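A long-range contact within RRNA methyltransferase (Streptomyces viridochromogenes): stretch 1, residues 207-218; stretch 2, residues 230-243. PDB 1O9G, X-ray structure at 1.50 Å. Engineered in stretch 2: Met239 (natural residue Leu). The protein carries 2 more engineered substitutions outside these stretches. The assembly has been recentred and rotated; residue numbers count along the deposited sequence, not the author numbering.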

ATOM      1  N   HIS A 207       7.152  17.648  -3.944  1.00 16.00           N
ATOM      2  CA  HIS A 207       7.415  17.191  -2.568  1.00 16.33           C
ATOM      3  C   HIS A 207       7.144  15.727  -2.295  1.00 15.51           C
ATOM      4  O   HIS A 207       7.474  15.245  -1.220  1.00 15.83           O
ATOM      5  N   ALA A 208       6.499  15.031  -3.220  1.00 14.63           N
ATOM      6  CA  ALA A 208       6.016  13.697  -2.948  1.00 14.06           C
ATOM      7  C   ALA A 208       7.176  12.774  -2.584  1.00 13.76           C
ATOM      8  O   ALA A 208       8.244  12.819  -3.198  1.00 14.89           O
ATOM      9  N   VAL A 209       6.919  11.891  -1.637  1.00 12.86           N
ATOM     10  CA  VAL A 209       7.845  10.843  -1.225  1.00 12.75           C
ATOM     11  C   VAL A 209       7.414   9.542  -1.868  1.00 11.87           C
ATOM     12  O   VAL A 209       6.273   9.101  -1.691  1.00 13.11           O
ATOM     13  N   ILE A 210       8.348   8.946  -2.596  1.00 11.75           N
ATOM     14  CA  ILE A 210       8.172   7.652  -3.234  1.00 11.96           C
ATOM     15  C   ILE A 210       8.924   6.596  -2.438  1.00 12.23           C
ATOM     16  O   ILE A 210      10.134   6.617  -2.360  1.00 14.09           O
ATOM     17  N   ALA A 211       8.177   5.634  -1.908  1.00 12.25           N
ATOM     18  CA  ALA A 211       8.739   4.567  -1.061  1.00 12.36           C
ATOM     19  C   ALA A 211       8.477   3.240  -1.787  1.00 12.37           C
ATOM     20  O   ALA A 211       7.344   2.888  -2.088  1.00 13.52           O
ATOM     21  N   VAL A 212       9.554   2.518  -2.057  1.00 13.49           N
ATOM     22  CA  VAL A 212       9.472   1.194  -2.666  1.00 15.34           C
ATOM     23  C   VAL A 212      10.167   0.160  -1.795  1.00 15.26           C
ATOM     24  O   VAL A 212      11.177   0.438  -1.159  1.00 15.56           O
ATOM     25  N   THR A 213       9.621  -1.040  -1.787  1.00 15.68           N
ATOM     26  CA  THR A 213      10.160  -2.145  -1.016  1.00 17.55           C
ATOM     27  C   THR A 213      10.255  -3.402  -1.886  1.00 17.77           C
ATOM     28  O   THR A 213       9.517  -3.569  -2.861  1.00 18.39           O
ATOM     29  N   ASP A 214      11.208  -4.262  -1.549  1.00 20.07           N
ATOM     30  CA  ASP A 214      11.563  -5.450  -2.345  1.00 24.27           C
ATOM     31  C   ASP A 214      12.180  -6.475  -1.405  1.00 25.82           C
ATOM     32  O   ASP A 214      12.589  -6.145  -0.298  1.00 25.00           O
ATOM     33  N   ARG A 215      12.257  -7.714  -1.869  1.00 36.54           N
ATOM     34  CA  ARG A 215      13.055  -8.739  -1.223  1.00 38.40           C
ATOM     35  C   ARG A 215      14.485  -8.556  -1.701  1.00 36.26           C
ATOM     36  O   ARG A 215      14.916  -9.149  -2.697  1.00 37.98           O
ATOM     37  N   SER A 216      15.215  -7.696  -1.008  1.00 33.35           N
ATOM     38  CA  SER A 216      16.620  -7.489  -1.314  1.00 32.61           C
ATOM     39  C   SER A 216      17.350  -6.848  -0.152  1.00 31.25           C
ATOM     40  O   SER A 216      16.755  -6.502   0.857  1.00 30.37           O
ATOM     41  N   ARG A 217      18.663  -6.728  -0.293  1.00 31.67           N
ATOM     42  CA  ARG A 217      19.483  -6.126   0.749  1.00 32.91           C
ATOM     43  C   ARG A 217      19.521  -4.610   0.574  1.00 30.39           C
ATOM     44  O   ARG A 217      19.656  -3.877   1.553  1.00 31.38           O
ATOM     45  N   LYS A 218      19.388  -4.155  -0.668  1.00 28.37           N
ATOM     46  CA  LYS A 218      19.549  -2.751  -1.028  1.00 27.88           C
ATOM     47  C   LYS A 218      18.959  -2.508  -2.425  1.00 26.25           C
ATOM     48  O   LYS A 218      19.401  -3.109  -3.402  1.00 29.18           O
ATOM     49  N   LEU A 230      15.860   1.366   4.693  1.00 24.07           N
ATOM     50  CA  LEU A 230      15.776   0.431   5.798  1.00 26.13           C
ATOM     51  C   LEU A 230      15.887  -1.024   5.340  1.00 26.76           C
ATOM     52  O   LEU A 230      15.650  -1.347   4.174  1.00 24.20           O
ATOM     53  N   LYS A 231      16.301  -1.875   6.275  1.00 28.33           N
ATOM     54  CA  LYS A 231      16.398  -3.322   6.100  1.00 30.41           C
ATOM     55  C   LYS A 231      15.760  -3.976   7.312  1.00 32.43           C
ATOM     56  O   LYS A 231      16.212  -3.750   8.442  1.00 35.01           O
ATOM     57  N   ILE A 232      14.686  -4.733   7.099  1.00 27.31           N
ATOM     58  CA  ILE A 232      14.039  -5.487   8.162  1.00 28.90           C
ATOM     59  C   ILE A 232      13.778  -6.881   7.636  1.00 32.17           C
ATOM     60  O   ILE A 232      13.113  -7.046   6.624  1.00 32.26           O
ATOM     61  N   GLY A 233      14.309  -7.883   8.326  1.00 42.95           N
ATOM     62  CA  GLY A 233      14.207  -9.260   7.878  1.00 55.04           C
ATOM     63  C   GLY A 233      14.838  -9.432   6.501  1.00 52.35           C
ATOM     64  O   GLY A 233      15.970  -8.917   6.232  1.00 51.76           O
ATOM     65  N   THR A 234      14.083 -10.099   5.611  1.00 58.07           N
ATOM     66  CA  THR A 234      14.524 -10.328   4.234  1.00 59.47           C
ATOM     67  C   THR A 234      14.141  -9.178   3.272  1.00 47.73           C
ATOM     68  O   THR A 234      14.376  -9.275   2.066  1.00 52.20           O
ATOM     69  N   ARG A 235      13.567  -8.098   3.801  1.00 28.88           N
ATOM     70  CA  ARG A 235      13.068  -7.002   2.972  1.00 26.44           C
ATOM     71  C   ARG A 235      13.873  -5.707   3.175  1.00 25.34           C
ATOM     72  O   ARG A 235      14.375  -5.451   4.249  1.00 27.64           O
ATOM     73  N   SER A 236      14.023  -4.915   2.117  1.00 23.45           N
ATOM     74  CA  SER A 236      14.524  -3.563   2.246  1.00 23.25           C
ATOM     75  C   SER A 236      13.527  -2.581   1.632  1.00 20.74           C
ATOM     76  O   SER A 236      12.636  -2.961   0.887  1.00 20.18           O
ATOM     77  N   ALA A 237      13.677  -1.323   1.985  1.00 20.52           N
ATOM     78  CA  ALA A 237      12.919  -0.244   1.387  1.00 19.14           C
ATOM     79  C   ALA A 237      13.837   0.927   1.124  1.00 19.04           C
ATOM     80  O   ALA A 237      14.871   1.066   1.763  1.00 23.62           O
ATOM     81  N   VAL A 238      13.437   1.753   0.166  1.00 17.28           N
ATOM     82  CA  VAL A 238      14.129   2.995  -0.142  1.00 17.64           C
ATOM     83  C   VAL A 238      13.054   4.044  -0.419  1.00 16.09           C
ATOM     84  O   VAL A 238      12.000   3.728  -0.937  1.00 17.00           O
HETATM   85  N   MSE A 239      13.365   5.281  -0.024  1.00 17.86           N
HETATM   86  CA  MSE A 239      12.478   6.405  -0.294  1.00 17.59           C
HETATM   87  C   MSE A 239      13.241   7.492  -1.014  1.00 17.36           C
HETATM   88  O   MSE A 239      14.358   7.778  -0.669  1.00 19.67           O
ATOM     89  N   VAL A 240      12.580   8.081  -2.000  1.00 16.62           N
ATOM     90  CA  VAL A 240      13.124   9.195  -2.748  1.00 17.13           C
ATOM     91  C   VAL A 240      12.077  10.297  -2.890  1.00 16.56           C
ATOM     92  O   VAL A 240      10.896  10.079  -2.805  1.00 17.29           O
ATOM     93  N   ARG A 241      12.552  11.505  -3.122  1.00 17.09           N
ATOM     94  CA  ARG A 241      11.687  12.619  -3.363  1.00 18.22           C
ATOM     95  C   ARG A 241      11.470  12.799  -4.857  1.00 17.57           C
ATOM     96  O   ARG A 241      12.426  12.744  -5.614  1.00 17.46           O
ATOM     97  N   ALA A 242      10.250  13.110  -5.248  1.00 18.61           N
ATOM     98  CA  ALA A 242       9.896  13.270  -6.666  1.00 19.50           C
ATOM     99  C   ALA A 242      10.793  14.307  -7.344  1.00 18.77           C
ATOM    100  O   ALA A 242      11.357  14.025  -8.393  1.00 19.55           O
ATOM    101  N   ALA A 243      10.977  15.463  -6.714  1.00 17.96           N
ATOM    102  CA  ALA A 243      11.827  16.530  -7.285  1.00 20.43           C
ATOM    103  C   ALA A 243      13.231  16.033  -7.541  1.00 19.47           C
ATOM    104  O   ALA A 243      13.859  16.424  -8.534  1.00 23.01           O
TER

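Two arginines of like charge lie against each other at one end of this contact. Arg215 NH1 and Arg235 NH2 are 3.2 Å apart, and both are donors, so no hydrogen bond joins them. Arg215 NH1 sits over one face of the Arg235 guanidinium, whereas Arg235 NH2 lies at the edge of the Arg215 guanidinium, near its plane. Arg215 reaches this position with chi1 t, then chi2 and chi3 both p. Its CA-to-CB bond points sideways, but the end of the chain comes nearer to the second stretch. On the way, Arg215 CD packs 3.4 Å from Thr234 CG2. Arg235 is more extended, with chi1 m and chi2 and chi3 t.

The rest of the contact is built on an antiparallel strand pair, 209-214 against 235-241. Backbone hydrogen bonds hold the register, for example Ile210 N to Val240 O at 2.8 Å and Val238 N to Val212 O at 2.9 Å. Side chains alternate between the two faces of the sheet.

One face carries Ile210, Val212 and Asp214 beside Val240, Val238 and Ser236. The apolar pairs here are close. Val212 CG2 meets Val238 CG1 at 3.4 Å, with chi1 m for Val212 and p for Val238. Ile210 CB lies 3.9 Å from Val240 CG2; both residues have chi1 m. The Asp214 side chain, chi1 t, comes no nearer to the second stretch than 4.8 Å, from CB to Ser236 O, and its carboxylate oxygens are hydrogen-bonded elsewhere in the structure.

The other face carries Val209, Ala211 and Thr213 beside Arg241, Met239 and Ala237. Met239 is an engineered residue, modelled as selenomethionine, with chi1 m and chi2 t. Its CB is 4.1 Å from Val209 CG1, and its CG is 3.9 Å from Ala211 CB. Thr213, chi1 t, is both apolar and polar in its contacts. Its CB lies 4.0 Å from Ala237 CB, while its OG1 donates to Ser236 O at 2.8 Å. Ser236 O also accepts from Asp214 N at 3.1 Å. Beyond the strand pair, Ala208 CB and Ala242 CB approach to 4.1 Å.

Past Asp214, the contact becomes more polar. Ser216 OG and Ser236 OG share a hydrogen bond of 3.1 Å, and either could be the donor. Both serines have chi1 p. Arg217 starts away from the second stretch, but its end comes nearer, beside the turn from Ile232 to Arg235. There Arg217 NH1 makes a weak hydrogen bond to Gly233 O at 3.4 Å. Lys231 CE lies over one face of the Arg217 guanidinium, and Lys231 NZ is 4.6 Å from Arg217 NH2, a second approach of like charges.

Three waters link the stretches here. Water 1 donates to Ser216 O at 3.2 Å and Arg235 O at 3.1 Å. Water 2 donates to Thr234 O at 3.0 Å and accepts weakly from Arg217 NH1 at 3.1 Å. Water 3 joins Lys231 NZ, at 3.2 Å, to Arg217 O, at 3.3 Å, through two weak bonds.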

ATOM      1  CB  HIS A 207       6.600  17.991  -1.557  1.00 16.30           C
ATOM      2  CG  HIS A 207       5.122  17.783  -1.692  1.00 15.40           C
ATOM      3  ND1 HIS A 207       4.398  16.881  -0.941  1.00 17.65           N
ATOM      4  CD2 HIS A 207       4.237  18.380  -2.519  1.00 15.36           C
ATOM      5  CE1 HIS A 207       3.133  16.924  -1.315  1.00 13.55           C
ATOM      6  NE2 HIS A 207       3.013  17.822  -2.275  1.00 19.07           N
ATOM      7  CB  ALA A 208       5.305  13.135  -4.154  1.00 14.30           C
ATOM      8  CB  VAL A 209       7.867  10.707   0.285  1.00 14.33           C
ATOM      9  CG1 VAL A 209       8.759   9.567   0.740  1.00 15.04           C
ATOM     10  CG2 VAL A 209       8.277  12.051   0.939  1.00 16.61           C
ATOM     11  CB  ILE A 210       8.657   7.642  -4.683  1.00 13.05           C
ATOM     12  CG1 ILE A 210       7.984   8.743  -5.508  1.00 14.16           C
ATOM     13  CG2 ILE A 210       8.397   6.285  -5.298  1.00 13.55           C
ATOM     14  CD1 ILE A 210       8.688   9.069  -6.768  1.00 16.06           C
ATOM     15  CB  ALA A 211       8.101   4.549   0.271  1.00 13.67           C
ATOM     16  CB  VAL A 212      10.047   1.209  -4.088  1.00 18.17           C
ATOM     17  CG1 VAL A 212       9.335   2.240  -4.950  1.00 18.51           C
ATOM     18  CG2 VAL A 212      11.502   1.517  -4.094  1.00 21.04           C
ATOM     19  CB  THR A 213       9.335  -2.331   0.283  1.00 17.49           C
ATOM     20  OG1 THR A 213       9.854  -3.413   1.046  1.00 22.24           O
ATOM     21  CG2 THR A 213       7.881  -2.667   0.005  1.00 18.49           C
ATOM     22  CB  ASP A 214      12.602  -5.048  -3.400  1.00 27.54           C
ATOM     23  CG  ASP A 214      12.595  -5.915  -4.658  1.00 32.88           C
ATOM     24  OD1 ASP A 214      12.100  -7.070  -4.658  1.00 36.72           O
ATOM     25  OD2 ASP A 214      13.110  -5.501  -5.718  1.00 38.38           O
ATOM     26  CB  ARG A 215      12.535 -10.123  -1.595  1.00 42.50           C
ATOM     27  CG  ARG A 215      13.158 -11.258  -0.808  1.00 46.72           C
ATOM     28  CD  ARG A 215      12.445 -11.542   0.506  1.00 52.11           C
ATOM     29  NE  ARG A 215      11.036 -11.909   0.323  1.00 57.03           N
ATOM     30  CZ  ARG A 215      10.073 -11.722   1.229  1.00 60.72           C
ATOM     31  NH1 ARG A 215      10.341 -11.163   2.409  1.00 60.81           N
ATOM     32  NH2 ARG A 215       8.826 -12.107   0.959  1.00 65.05           N
ATOM     33  CB  SER A 216      16.783  -6.637  -2.557  1.00 31.30           C
ATOM     34  OG  SER A 216      16.574  -5.294  -2.233  1.00 30.66           O
ATOM     35  CB  ARG A 217      20.902  -6.717   0.733  1.00 36.07           C
ATOM     36  CG  ARG A 217      20.987  -8.256   0.680  1.00 40.87           C
ATOM     37  CD  ARG A 217      19.883  -9.029   1.417  1.00 43.37           C
ATOM     38  NE  ARG A 217      20.115  -9.105   2.864  1.00 48.65           N
ATOM     39  CZ  ARG A 217      19.182  -8.945   3.808  1.00 50.38           C
ATOM     40  NH1 ARG A 217      17.914  -8.681   3.495  1.00 49.58           N
ATOM     41  NH2 ARG A 217      19.520  -9.049   5.088  1.00 54.20           N
ATOM     42  CB  LYS A 218      21.032  -2.363  -1.002  1.00 30.71           C
ATOM     43  CG  LYS A 218      21.276  -0.861  -1.078  1.00 32.17           C
ATOM     44  CD  LYS A 218      22.683  -0.465  -0.649  1.00 38.71           C
ATOM     45  CE  LYS A 218      22.892  -0.568   0.877  1.00 42.62           C
ATOM     46  NZ  LYS A 218      21.799   0.071   1.682  1.00 42.13           N
ATOM     47  CB  LEU A 230      14.540   0.695   6.674  1.00 28.01           C
ATOM     48  CG  LEU A 230      13.166   0.271   6.170  1.00 28.67           C
ATOM     49  CD1 LEU A 230      13.027  -1.239   5.984  1.00 30.63           C
ATOM     50  CD2 LEU A 230      12.082   0.736   7.138  1.00 31.80           C
ATOM     51  CB  LYS A 231      17.864  -3.746   6.037  1.00 33.30           C
ATOM     52  CG  LYS A 231      18.629  -3.161   4.860  1.00 34.12           C
ATOM     53  CD  LYS A 231      20.138  -3.359   5.028  1.00 39.19           C
ATOM     54  CE  LYS A 231      20.539  -4.822   4.802  1.00 42.78           C
ATOM     55  NZ  LYS A 231      21.899  -5.149   5.328  1.00 49.84           N
ATOM     56  CB  ILE A 232      12.703  -4.820   8.574  1.00 30.92           C
ATOM     57  CG1 ILE A 232      12.934  -3.374   9.053  1.00 34.79           C
ATOM     58  CG2 ILE A 232      11.980  -5.648   9.631  1.00 39.66           C
ATOM     59  CD1 ILE A 232      13.564  -3.254  10.403  1.00 42.44           C
ATOM     60  CB  THR A 234      13.940 -11.667   3.714  1.00 79.88           C
ATOM     61  OG1 THR A 234      13.830 -12.613   4.788  1.00 98.79           O
ATOM     62  CG2 THR A 234      14.894 -12.351   2.745  1.00 91.44           C
ATOM     63  CB  ARG A 235      11.608  -6.720   3.310  1.00 26.79           C
ATOM     64  CG  ARG A 235      10.581  -7.639   2.624  1.00 29.05           C
ATOM     65  CD  ARG A 235       9.153  -7.120   2.778  1.00 31.77           C
ATOM     66  NE  ARG A 235       8.115  -8.023   2.256  1.00 35.18           N
ATOM     67  CZ  ARG A 235       7.677  -9.091   2.895  1.00 36.00           C
ATOM     68  NH1 ARG A 235       6.721  -9.852   2.364  1.00 40.97           N
ATOM     69  NH2 ARG A 235       8.193  -9.425   4.075  1.00 36.48           N
ATOM     70  CB  SER A 236      15.898  -3.403   1.602  1.00 26.13           C
ATOM     71  OG  SER A 236      15.829  -3.575   0.207  1.00 28.33           O
ATOM     72  CB  ALA A 237      11.780   0.155   2.283  1.00 19.88           C
ATOM     73  CB  VAL A 238      15.112   2.826  -1.329  1.00 18.55           C
ATOM     74  CG1 VAL A 238      14.389   2.516  -2.620  1.00 17.96           C
ATOM     75  CG2 VAL A 238      15.993   4.059  -1.446  1.00 21.43           C
HETATM   76  CB  MSE A 239      11.990   7.016   1.021  1.00 22.04           C
HETATM   77  CG  MSE A 239      11.282   6.081   1.946  1.00 26.57           C
HETATM   78 SE   MSE A 239      10.736   6.982   3.558  1.00 38.49          SE
HETATM   79  CE  MSE A 239      12.017   8.492   3.556  1.00 41.55           C
ATOM     80  CB  VAL A 240      13.597   8.768  -4.185  1.00 17.59           C
ATOM     81  CG1 VAL A 240      14.724   7.747  -4.113  1.00 20.79           C
ATOM     82  CG2 VAL A 240      12.485   8.289  -5.000  1.00 18.53           C
ATOM     83  CB  ARG A 241      12.322  13.879  -2.798  1.00 19.92           C
ATOM     84  CG  ARG A 241      11.503  15.117  -3.068  1.00 24.23           C
ATOM     85  CD  ARG A 241      11.627  16.213  -2.050  1.00 29.87           C
ATOM     86  NE  ARG A 241      11.386  15.762  -0.692  1.00 32.24           N
ATOM     87  CZ  ARG A 241      12.299  15.666   0.267  1.00 37.86           C
ATOM     88  NH1 ARG A 241      13.590  15.922   0.013  1.00 40.43           N
ATOM     89  NH2 ARG A 241      11.920  15.297   1.504  1.00 37.11           N
ATOM     90  CB  ALA A 242       8.444  13.631  -6.818  1.00 23.45           C
ATOM     91  CB  ALA A 243      11.863  17.731  -6.379  1.00 22.16           C
TER
HETATM   92  O   HOH W   1      17.401  -6.125   4.018  1.00 41.72           O
HETATM   93  O   HOH W   2      16.985 -10.522   1.129  1.00 39.52           O
HETATM   94  O   HOH W   3      22.806  -3.797   2.545  1.00 42.36           O